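Local coordinates for protein cyclohexadienyl dehydratase (PDB 5JOS) that probably dehydrates prephenate and arogenate in phenylalanine biosynthesis, using a periplasmic binding protein fold, at residues V90-E95 / A100-P105; E145-E150 / D201-H206; K209-P214 / G235-L240. One frame throughout, in Å; residues are numbered along the deposited sequence.

Interaction 1: residues V90-E95 / A100-P105; sequences VTVTPE and ADFSDP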
loop_
_atom_site.group_PDB
_atom_site.type_symbol
_atom_site.label_atom_id
_atom_site.label_comp_id
_atom_site.label_asym_id
_atom_site.label_seq_id
_atom_site.Cartn_x
_atom_site.Cartn_y
_atom_site.Cartn_z
ATOM N N VAL A 90 6.864 0.805 -0.396
ATOM C CA VAL A 90 7.461 2.086 -0.027
ATOM C C VAL A 90 6.401 3.145 -0.052
ATOM O O VAL A 90 5.840 3.458 -1.086
ATOM C CB VAL A 90 8.597 2.489 -0.974
ATOM C CG1 VAL A 90 9.253 3.754 -0.551
ATOM C CG2 VAL A 90 9.696 1.397 -0.963
ATOM N N THR A 91 6.225 3.790 1.078
ATOM C CA THR A 91 5.323 4.938 1.117
ATOM C C THR A 91 6.023 6.172 0.508
ATOM O O THR A 91 7.195 6.410 0.775
ATOM C CB THR A 91 4.988 5.300 2.573
ATOM O OG1 THR A 91 4.344 4.175 3.198
ATOM C CG2 THR A 91 4.077 6.445 2.640
ATOM N N VAL A 92 5.273 6.932 -0.259
ATOM C CA VAL A 92 5.728 8.164 -0.866
ATOM C C VAL A 92 5.781 9.239 0.191
ATOM O O VAL A 92 4.766 9.632 0.675
ATOM C CB VAL A 92 4.774 8.627 -1.945
ATOM C CG1 VAL A 92 5.303 9.900 -2.607
ATOM C CG2 VAL A 92 4.614 7.586 -3.011
ATOM N N THR A 93 6.957 9.626 0.612
ATOM C CA THR A 93 7.127 10.683 1.600
ATOM C C THR A 93 7.924 11.839 0.975
ATOM O O THR A 93 8.730 11.614 0.038
ATOM C CB THR A 93 7.906 10.166 2.825
ATOM O OG1 THR A 93 9.222 9.784 2.440
ATOM C CG2 THR A 93 7.253 8.905 3.485
ATOM N N PRO A 94 7.738 13.055 1.468
ATOM C CA PRO A 94 8.518 14.172 0.986
ATOM C C PRO A 94 10.015 13.887 1.109
ATOM O O PRO A 94 10.769 14.151 0.198
ATOM C CB PRO A 94 8.113 15.326 1.945
ATOM C CG PRO A 94 6.758 14.921 2.480
ATOM C CD PRO A 94 6.792 13.435 2.552
ATOM N N GLU A 95 10.475 13.390 2.244
ATOM C CA GLU A 95 11.896 13.089 2.349
ATOM C C GLU A 95 12.369 12.160 1.230
ATOM O O GLU A 95 13.500 12.312 0.718
ATOM C CB GLU A 95 12.291 12.543 3.741
ATOM C CG GLU A 95 13.458 11.519 3.791
ATOM C CD GLU A 95 13.506 10.689 5.127
ATOM O OE1 GLU A 95 13.147 9.426 5.124
ATOM O OE2 GLU A 95 13.898 11.333 6.174
ATOM N N ALA A 100 14.499 10.870 -4.932
ATOM C CA ALA A 100 14.069 9.756 -5.817
ATOM C C ALA A 100 12.811 10.130 -6.559
ATOM O O ALA A 100 12.130 11.070 -6.185
ATOM C CB ALA A 100 13.821 8.507 -5.025
ATOM N N ASP A 101 12.551 9.480 -7.675
ATOM C CA ASP A 101 11.301 9.668 -8.364
ATOM C C ASP A 101 10.383 8.464 -7.944
ATOM O O ASP A 101 10.818 7.331 -7.787
ATOM C CB ASP A 101 11.498 9.582 -9.885
ATOM C CG ASP A 101 12.035 10.864 -10.558
ATOM O OD1 ASP A 101 11.772 11.968 -10.029
ATOM O OD2 ASP A 101 12.710 10.726 -11.646
ATOM N N PHE A 102 9.098 8.699 -7.844
ATOM C CA PHE A 102 8.127 7.644 -7.604
ATOM C C PHE A 102 7.211 7.443 -8.818
ATOM O O PHE A 102 6.802 8.411 -9.433
ATOM C CB PHE A 102 7.296 8.042 -6.399
ATOM C CG PHE A 102 7.941 7.715 -5.088
ATOM C CD1 PHE A 102 7.747 6.497 -4.512
ATOM C CD2 PHE A 102 8.651 8.653 -4.411
ATOM C CE1 PHE A 102 8.252 6.182 -3.284
ATOM C CE2 PHE A 102 9.209 8.347 -3.170
ATOM C CZ PHE A 102 9.003 7.124 -2.607
ATOM N N SER A 103 6.906 6.192 -9.125
ATOM C CA SER A 103 5.777 5.837 -9.943
ATOM C C SER A 103 4.498 6.449 -9.440
ATOM O O SER A 103 4.399 6.811 -8.311
ATOM C CB SER A 103 5.599 4.313 -9.936
ATOM O OG SER A 103 5.038 3.774 -8.784
ATOM N N ASP A 104 3.490 6.448 -10.293
ATOM C CA ASP A 104 2.141 6.663 -9.836
ATOM C C ASP A 104 1.799 5.621 -8.742
ATOM O O ASP A 104 2.416 4.555 -8.676
ATOM C CB ASP A 104 1.141 6.514 -10.976
ATOM C CG ASP A 104 1.313 7.539 -12.027
ATOM O OD1 ASP A 104 1.732 8.638 -11.728
ATOM O OD2 ASP A 104 0.980 7.234 -13.161
ATOM N N PRO A 105 0.813 5.924 -7.915
ATOM C CA PRO A 105 0.604 5.130 -6.711
ATOM C C PRO A 105 -0.077 3.861 -7.060
ATOM O O PRO A 105 -0.864 3.822 -7.953
ATOM C CB PRO A 105 -0.249 6.044 -5.845
ATOM C CG PRO A 105 -0.875 7.032 -6.790
ATOM C CD PRO A 105 0.162 7.256 -7.836
#

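Interaction 2: residues E145-E150 / D201-H206; sequences EKFARE and DKPFTH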
loop_
_atom_site.group_PDB
_atom_site.type_symbol
_atom_site.label_atom_id
_atom_site.label_comp_id
_atom_site.label_asym_id
_atom_site.label_seq_id
_atom_site.Cartn_x
_atom_site.Cartn_y
_atom_site.Cartn_z
ATOM N N GLU A 145 -9.171 9.503 16.807
ATOM C CA GLU A 145 -10.152 10.305 17.422
ATOM C C GLU A 145 -10.371 11.628 16.626
ATOM O O GLU A 145 -11.509 12.048 16.303
ATOM C CB GLU A 145 -9.754 10.590 18.886
ATOM C CG GLU A 145 -10.765 11.618 19.470
ATOM C CD GLU A 145 -10.656 11.859 20.972
ATOM O OE1 GLU A 145 -9.579 11.582 21.585
ATOM O OE2 GLU A 145 -11.703 12.344 21.483
ATOM N N LYS A 146 -9.280 12.266 16.287
ATOM C CA LYS A 146 -9.355 13.502 15.508
ATOM C C LYS A 146 -10.039 13.309 14.122
ATOM O O LYS A 146 -10.823 14.124 13.676
ATOM C CB LYS A 146 -7.917 14.013 15.404
ATOM C CG LYS A 146 -7.653 15.196 14.516
ATOM C CD LYS A 146 -6.211 15.076 13.984
ATOM C CE LYS A 146 -5.450 16.385 13.970
ATOM N NZ LYS A 146 -6.260 17.498 13.423
ATOM N N PHE A 147 -9.823 12.204 13.445
ATOM C CA PHE A 147 -10.528 11.987 12.189
ATOM C C PHE A 147 -12.059 11.947 12.456
ATOM O O PHE A 147 -12.900 12.504 11.706
ATOM C CB PHE A 147 -10.114 10.637 11.556
ATOM C CG PHE A 147 -10.792 10.364 10.276
ATOM C CD1 PHE A 147 -12.043 9.744 10.259
ATOM C CD2 PHE A 147 -10.190 10.721 9.064
ATOM C CE1 PHE A 147 -12.703 9.512 9.046
ATOM C CE2 PHE A 147 -10.859 10.492 7.867
ATOM C CZ PHE A 147 -12.091 9.864 7.858
ATOM N N ALA A 148 -12.433 11.253 13.521
ATOM C CA ALA A 148 -13.845 11.091 13.781
ATOM C C ALA A 148 -14.539 12.419 14.122
ATOM O O ALA A 148 -15.661 12.652 13.683
ATOM C CB ALA A 148 -14.076 10.093 14.890
ATOM N N ARG A 149 -13.855 13.240 14.919
ATOM C CA ARG A 149 -14.386 14.536 15.389
ATOM C C ARG A 149 -14.438 15.480 14.227
ATOM O O ARG A 149 -15.365 16.258 14.114
ATOM C CB ARG A 149 -13.589 15.100 16.583
ATOM C CG ARG A 149 -13.782 14.129 17.773
ATOM C CD ARG A 149 -13.495 14.744 19.094
ATOM N NE ARG A 149 -13.572 13.780 20.181
ATOM C CZ ARG A 149 -14.677 13.239 20.673
ATOM N NH1 ARG A 149 -15.839 13.560 20.185
ATOM N NH2 ARG A 149 -14.641 12.398 21.700
ATOM N N GLU A 150 -13.498 15.321 13.305
ATOM C CA GLU A 150 -13.503 16.164 12.149
ATOM C C GLU A 150 -14.534 15.739 11.116
ATOM O O GLU A 150 -15.263 16.577 10.672
ATOM C CB GLU A 150 -12.136 16.271 11.520
ATOM C CG GLU A 150 -12.171 17.030 10.188
ATOM C CD GLU A 150 -10.783 17.389 9.680
ATOM O OE1 GLU A 150 -9.791 17.080 10.381
ATOM O OE2 GLU A 150 -10.678 17.992 8.570
ATOM N N ASP A 201 -11.798 6.223 -0.118
ATOM C CA ASP A 201 -10.849 7.265 -0.594
ATOM C C ASP A 201 -10.868 8.489 0.323
ATOM O O ASP A 201 -11.134 8.358 1.498
ATOM C CB ASP A 201 -11.160 7.577 -2.050
ATOM C CG ASP A 201 -11.125 6.334 -2.891
ATOM O OD1 ASP A 201 -10.259 5.500 -2.598
ATOM O OD2 ASP A 201 -11.946 6.149 -3.808
ATOM N N LYS A 202 -10.600 9.666 -0.166
ATOM C CA LYS A 202 -10.500 10.830 0.715
ATOM C C LYS A 202 -11.849 10.969 1.390
ATOM O O LYS A 202 -12.847 10.596 0.843
ATOM C CB LYS A 202 -10.273 12.095 -0.089
ATOM C CG LYS A 202 -9.099 12.042 -1.067
ATOM C CD LYS A 202 -7.769 11.902 -0.324
ATOM C CE LYS A 202 -6.606 12.543 -1.088
ATOM N NZ LYS A 202 -5.538 12.930 -0.115
ATOM N N PRO A 203 -11.895 11.507 2.582
ATOM C CA PRO A 203 -10.783 12.004 3.344
ATOM C C PRO A 203 -10.070 10.888 4.110
ATOM O O PRO A 203 -9.183 11.150 4.902
ATOM C CB PRO A 203 -11.482 13.004 4.295
ATOM C CG PRO A 203 -12.836 12.375 4.566
ATOM C CD PRO A 203 -13.211 11.816 3.204
ATOM N N PHE A 204 -10.477 9.631 3.957
ATOM C CA PHE A 204 -9.910 8.572 4.829
ATOM C C PHE A 204 -8.418 8.330 4.497
ATOM O O PHE A 204 -7.562 8.284 5.382
ATOM C CB PHE A 204 -10.696 7.280 4.659
ATOM C CG PHE A 204 -12.073 7.294 5.260
ATOM C CD1 PHE A 204 -13.167 7.849 4.595
ATOM C CD2 PHE A 204 -12.300 6.732 6.509
ATOM C CE1 PHE A 204 -14.450 7.864 5.198
ATOM C CE2 PHE A 204 -13.568 6.716 7.093
ATOM C CZ PHE A 204 -14.646 7.279 6.433
ATOM N N THR A 205 -8.138 8.239 3.207
ATOM C CA THR A 205 -6.789 7.995 2.706
ATOM C C THR A 205 -5.964 9.258 2.821
ATOM O O THR A 205 -6.506 10.308 2.762
ATOM C CB THR A 205 -6.795 7.597 1.262
ATOM O OG1 THR A 205 -7.402 8.598 0.520
ATOM C CG2 THR A 205 -7.535 6.344 1.053
ATOM N N HIS A 206 -4.683 9.133 3.144
ATOM C CA HIS A 206 -3.815 10.303 3.261
ATOM C C HIS A 206 -2.433 10.031 2.756
ATOM O O HIS A 206 -1.608 10.893 2.765
ATOM C CB HIS A 206 -3.731 10.855 4.709
ATOM C CG HIS A 206 -3.282 9.881 5.749
ATOM N ND1 HIS A 206 -2.114 9.150 5.673
ATOM C CD2 HIS A 206 -3.831 9.569 6.944
ATOM C CE1 HIS A 206 -2.010 8.375 6.731
ATOM N NE2 HIS A 206 -3.026 8.640 7.527
#

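Interaction 3: residues K209-P214 / G235-L240; sequences KGYMMP and GTYEKL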
loop_
_atom_site.group_PDB
_atom_site.type_symbol
_atom_site.label_atom_id
_atom_site.label_comp_id
_atom_site.label_asym_id
_atom_site.label_seq_id
_atom_site.Cartn_x
_atom_site.Cartn_y
_atom_site.Cartn_z
ATOM N N LYS A 209 1.509 4.397 -1.752
ATOM C CA LYS A 209 2.672 3.592 -1.972
ATOM C C LYS A 209 3.014 3.703 -3.440
ATOM O O LYS A 209 2.126 3.691 -4.306
ATOM C CB LYS A 209 2.392 2.080 -1.766
ATOM C CG LYS A 209 1.787 1.587 -0.444
ATOM C CD LYS A 209 2.741 1.787 0.629
ATOM C CE LYS A 209 2.332 1.022 1.887
ATOM N NZ LYS A 209 3.444 1.365 2.839
ATOM N N GLY A 210 4.304 3.653 -3.725
ATOM C CA GLY A 210 4.767 3.799 -5.098
ATOM C C GLY A 210 6.057 3.031 -5.222
ATOM O O GLY A 210 6.672 2.583 -4.210
ATOM N N TYR A 211 6.466 2.816 -6.469
ATOM C CA TYR A 211 7.795 2.226 -6.751
ATOM C C TYR A 211 8.836 3.346 -6.930
ATOM O O TYR A 211 8.630 4.290 -7.621
ATOM C CB TYR A 211 7.741 1.236 -7.912
ATOM C CG TYR A 211 6.684 0.171 -7.654
ATOM C CD1 TYR A 211 6.729 -0.599 -6.554
ATOM C CD2 TYR A 211 5.631 -0.000 -8.506
ATOM C CE1 TYR A 211 5.749 -1.552 -6.309
ATOM C CE2 TYR A 211 4.673 -0.980 -8.295
ATOM C CZ TYR A 211 4.712 -1.707 -7.164
ATOM O OH TYR A 211 3.709 -2.612 -6.881
ATOM N N MET A 212 9.967 3.183 -6.287
ATOM C CA MET A 212 10.927 4.241 -6.202
ATOM C C MET A 212 12.058 4.035 -7.164
ATOM O O MET A 212 12.659 2.966 -7.182
ATOM C CB MET A 212 11.486 4.247 -4.795
ATOM C CG MET A 212 11.880 5.592 -4.288
ATOM S SD MET A 212 12.445 5.722 -2.563
ATOM C CE MET A 212 13.554 4.393 -2.299
ATOM N N MET A 213 12.335 5.065 -7.959
ATOM C CA MET A 213 13.325 5.036 -9.045
ATOM C C MET A 213 14.374 6.163 -8.903
ATOM O O MET A 213 14.061 7.223 -8.322
ATOM C CB MET A 213 12.588 5.200 -10.417
ATOM C CG MET A 213 11.991 3.880 -10.873
ATOM S SD MET A 213 10.761 3.919 -12.204
ATOM C CE MET A 213 9.455 4.473 -11.199
ATOM N N PRO A 214 15.598 5.958 -9.401
ATOM C CA PRO A 214 16.558 7.084 -9.314
ATOM C C PRO A 214 16.081 8.230 -10.175
ATOM O O PRO A 214 15.463 8.048 -11.191
ATOM C CB PRO A 214 17.876 6.495 -9.827
ATOM C CG PRO A 214 17.469 5.325 -10.646
ATOM C CD PRO A 214 16.208 4.779 -10.043
ATOM N N GLY A 235 -6.897 -5.966 -14.242
ATOM C CA GLY A 235 -7.443 -6.604 -13.030
ATOM C C GLY A 235 -6.383 -7.243 -12.169
ATOM O O GLY A 235 -6.700 -7.858 -11.159
ATOM N N THR A 236 -5.121 -7.077 -12.538
ATOM C CA THR A 236 -4.072 -7.744 -11.805
ATOM C C THR A 236 -3.936 -7.149 -10.400
ATOM O O THR A 236 -3.698 -7.897 -9.468
ATOM C CB THR A 236 -2.734 -7.638 -12.555
ATOM O OG1 THR A 236 -3.013 -7.858 -13.933
ATOM C CG2 THR A 236 -1.723 -8.675 -12.017
ATOM N N TYR A 237 -4.077 -5.836 -10.223
ATOM C CA TYR A 237 -3.984 -5.328 -8.855
ATOM C C TYR A 237 -5.187 -5.817 -7.997
ATOM O O TYR A 237 -5.021 -6.048 -6.787
ATOM C CB TYR A 237 -3.819 -3.813 -8.716
ATOM C CG TYR A 237 -2.354 -3.392 -8.812
ATOM C CD1 TYR A 237 -1.493 -3.580 -7.760
ATOM C CD2 TYR A 237 -1.809 -2.893 -9.986
ATOM C CE1 TYR A 237 -0.146 -3.283 -7.835
ATOM C CE2 TYR A 237 -0.427 -2.590 -10.062
ATOM C CZ TYR A 237 0.381 -2.766 -8.973
ATOM O OH TYR A 237 1.718 -2.440 -8.915
ATOM N N GLU A 238 -6.346 -5.958 -8.579
ATOM C CA GLU A 238 -7.475 -6.458 -7.810
ATOM C C GLU A 238 -7.148 -7.841 -7.227
ATOM O O GLU A 238 -7.427 -8.100 -6.079
ATOM C CB GLU A 238 -8.721 -6.611 -8.678
ATOM C CG GLU A 238 -9.445 -5.332 -8.907
ATOM C CD GLU A 238 -10.505 -5.462 -9.989
ATOM O OE1 GLU A 238 -10.667 -4.473 -10.744
ATOM O OE2 GLU A 238 -11.148 -6.545 -10.112
ATOM N N LYS A 239 -6.565 -8.717 -8.046
ATOM C CA LYS A 239 -6.266 -10.100 -7.626
ATOM C C LYS A 239 -5.186 -10.088 -6.557
ATOM O O LYS A 239 -5.225 -10.825 -5.608
ATOM C CB LYS A 239 -5.774 -10.935 -8.807
ATOM C CG LYS A 239 -6.866 -11.751 -9.417
ATOM C CD LYS A 239 -7.653 -10.980 -10.456
ATOM C CE LYS A 239 -7.871 -11.862 -11.679
ATOM N NZ LYS A 239 -8.420 -11.092 -12.834
ATOM N N LEU A 240 -4.239 -9.206 -6.704
ATOM C CA LEU A 240 -3.226 -9.036 -5.697
ATOM C C LEU A 240 -3.767 -8.529 -4.375
ATOM O O LEU A 240 -3.331 -8.969 -3.297
ATOM C CB LEU A 240 -2.169 -8.051 -6.192
ATOM C CG LEU A 240 -1.274 -8.547 -7.331
ATOM C CD1 LEU A 240 -0.339 -7.389 -7.745
ATOM C CD2 LEU A 240 -0.456 -9.699 -6.803
#

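Interaction 1: residues V90-E95 / A100-P105
Val90 and Val92 pack on Phe102 at the edge strand of a three-stranded antiparallel sheet, in a periplasmic binding protein fold. The chain passes from 90-95 through the short helix 94-97 and returns as strand 101-102. Both segments bond through their backbones to strand 205-213. No hydrogen bond joins them to each other, so the contact is apolar packing, with Phe102 as its hub. The first bond of the Phe102 side chain points toward 90-95, and a chi1 of -83°, with CG beside the backbone nitrogen, brings the ring against Val92. Val92 CG2 lies over one face of the ring, offset toward the rim, in a CH-pi contact 4.0 Å from the ring centroid and 23° off the normal. The other branch, CG1, is 4.0 Å from Phe102 CD2. Val90 comes from a different side and meets the ring at its edge, near the plane. Arg96 and Gln97 of the short helix also touch Phe102, and Thr93 OG1 caps that helix at Arg96 N. With an alanine in place of Phe102 the ring is gone, which would probably open a gap beside Val90 and leave Val92 CG2 without its CH-pi partner. At the ring edge, Val90 CG1 is 3.8 Å from Phe102 CE1.

Interaction 2: residues E145-E150 / D201-H206
Phe147 of helix 143-151 meets Phe204 and Pro203, which lie just before strand 205-213. The aromatic contact is the closest. The two rings form an oblique pair, with centroids 4.7 Å apart and planes at 43°. Phe147 CZ sits over one face of the Phe204 ring, offset toward the rim, and is 3.4 Å from Phe204 CD2. Phe147 CE1 reaches the neighbouring rim atom, Phe204 CE2, at 3.5 Å. Phe147 leaves the helix pointing toward 201-206, and its chi1 of -180° puts CG opposite the backbone nitrogen, which carries the ring over Phe204.

Pro203 makes the other residue contact across the segments. Its carbonyl oxygen lies at the edge of the Phe147 ring, 3.5 Å from Phe147 CE2. Pro203 CG is a looser apolar neighbour, 4.2 Å from Phe147 CZ. Leu126 also touches both Pro203 and Phe204, and His151 meets the Phe147 ring.

No hydrogen bond crosses the contact. Within 201-206, the peptide before Pro203 is cis, and Phe204 N bonds to Asp201 O at 2.8 Å, which makes 201-204 a type VI turn. On the helix, Arg149 NE and NH2 both grip Glu145 OE2, side-on, in a salt bridge one helical turn long.

Phe204 and His206 bond through their backbones to Lys111 and Phe109, so two chain passages run side by side here. The arrangement is consistent with the paired interlobe linkers of type II periplasmic binding proteins, with helix 143-151 packed against one of them.

Interaction 3: residues K209-P214 / G235-L240
Two tyrosine hydroxyls make up nearly the whole of this contact. Tyr211 and Tyr237 reach toward each other from opposite directions, and Tyr237 OH donates a hydrogen bond to Tyr211 OH at 2.9 Å. Each hydroxyl lies at the edge of the other ring, near its plane. Tyr237 OH also comes within 3.4 Å of Tyr211 CE2, so the approach is slightly to one side of the Tyr211 hydroxyl. Tyr211 OH also bonds to Asp49 OD1, its stronger partner, so two groups hold this buried oxygen. Tyr211 CG lies anti to the carbonyl carbon (chi1 -54°), which carries the ring off strand 205-213 toward the helix. In the fold, the bond ties this strand of the three-stranded antiparallel sheet to the C-terminal helix 236-245. Val52 of helix 48-60 touches both tyrosines, and Tyr106 stacks on the Tyr211 ring. Gly235 stands at the joint between two helices. With a positive phi of 95° it is the C-prime residue of the Schellman motif ending helix 218-233, and it is also the N-cap of the next helix. Tyr237 follows in the first turn, the first bond of its side chain pointing toward the strand.

Along the chain the contacts come in series: interaction 1, then 2, then 3. Interactions 1 and 3 are neighbours, with centres 12 Å apart, and they touch. Asp101 O and Met213 N lie 2.7 Å apart in a probable hydrogen bond between the adjacent strands 101-102 and 205-213. Interaction 2 lies farther off, its centre 22 Å from that of interaction 1 and 24 Å from that of interaction 3. It shares strand 205-213 with interaction 3, at the other end. This strand thus runs from the probable interlobe passage into the lobe holding interactions 1 and 3, while helix 143-151 flanks the five-stranded sheet of the other lobe.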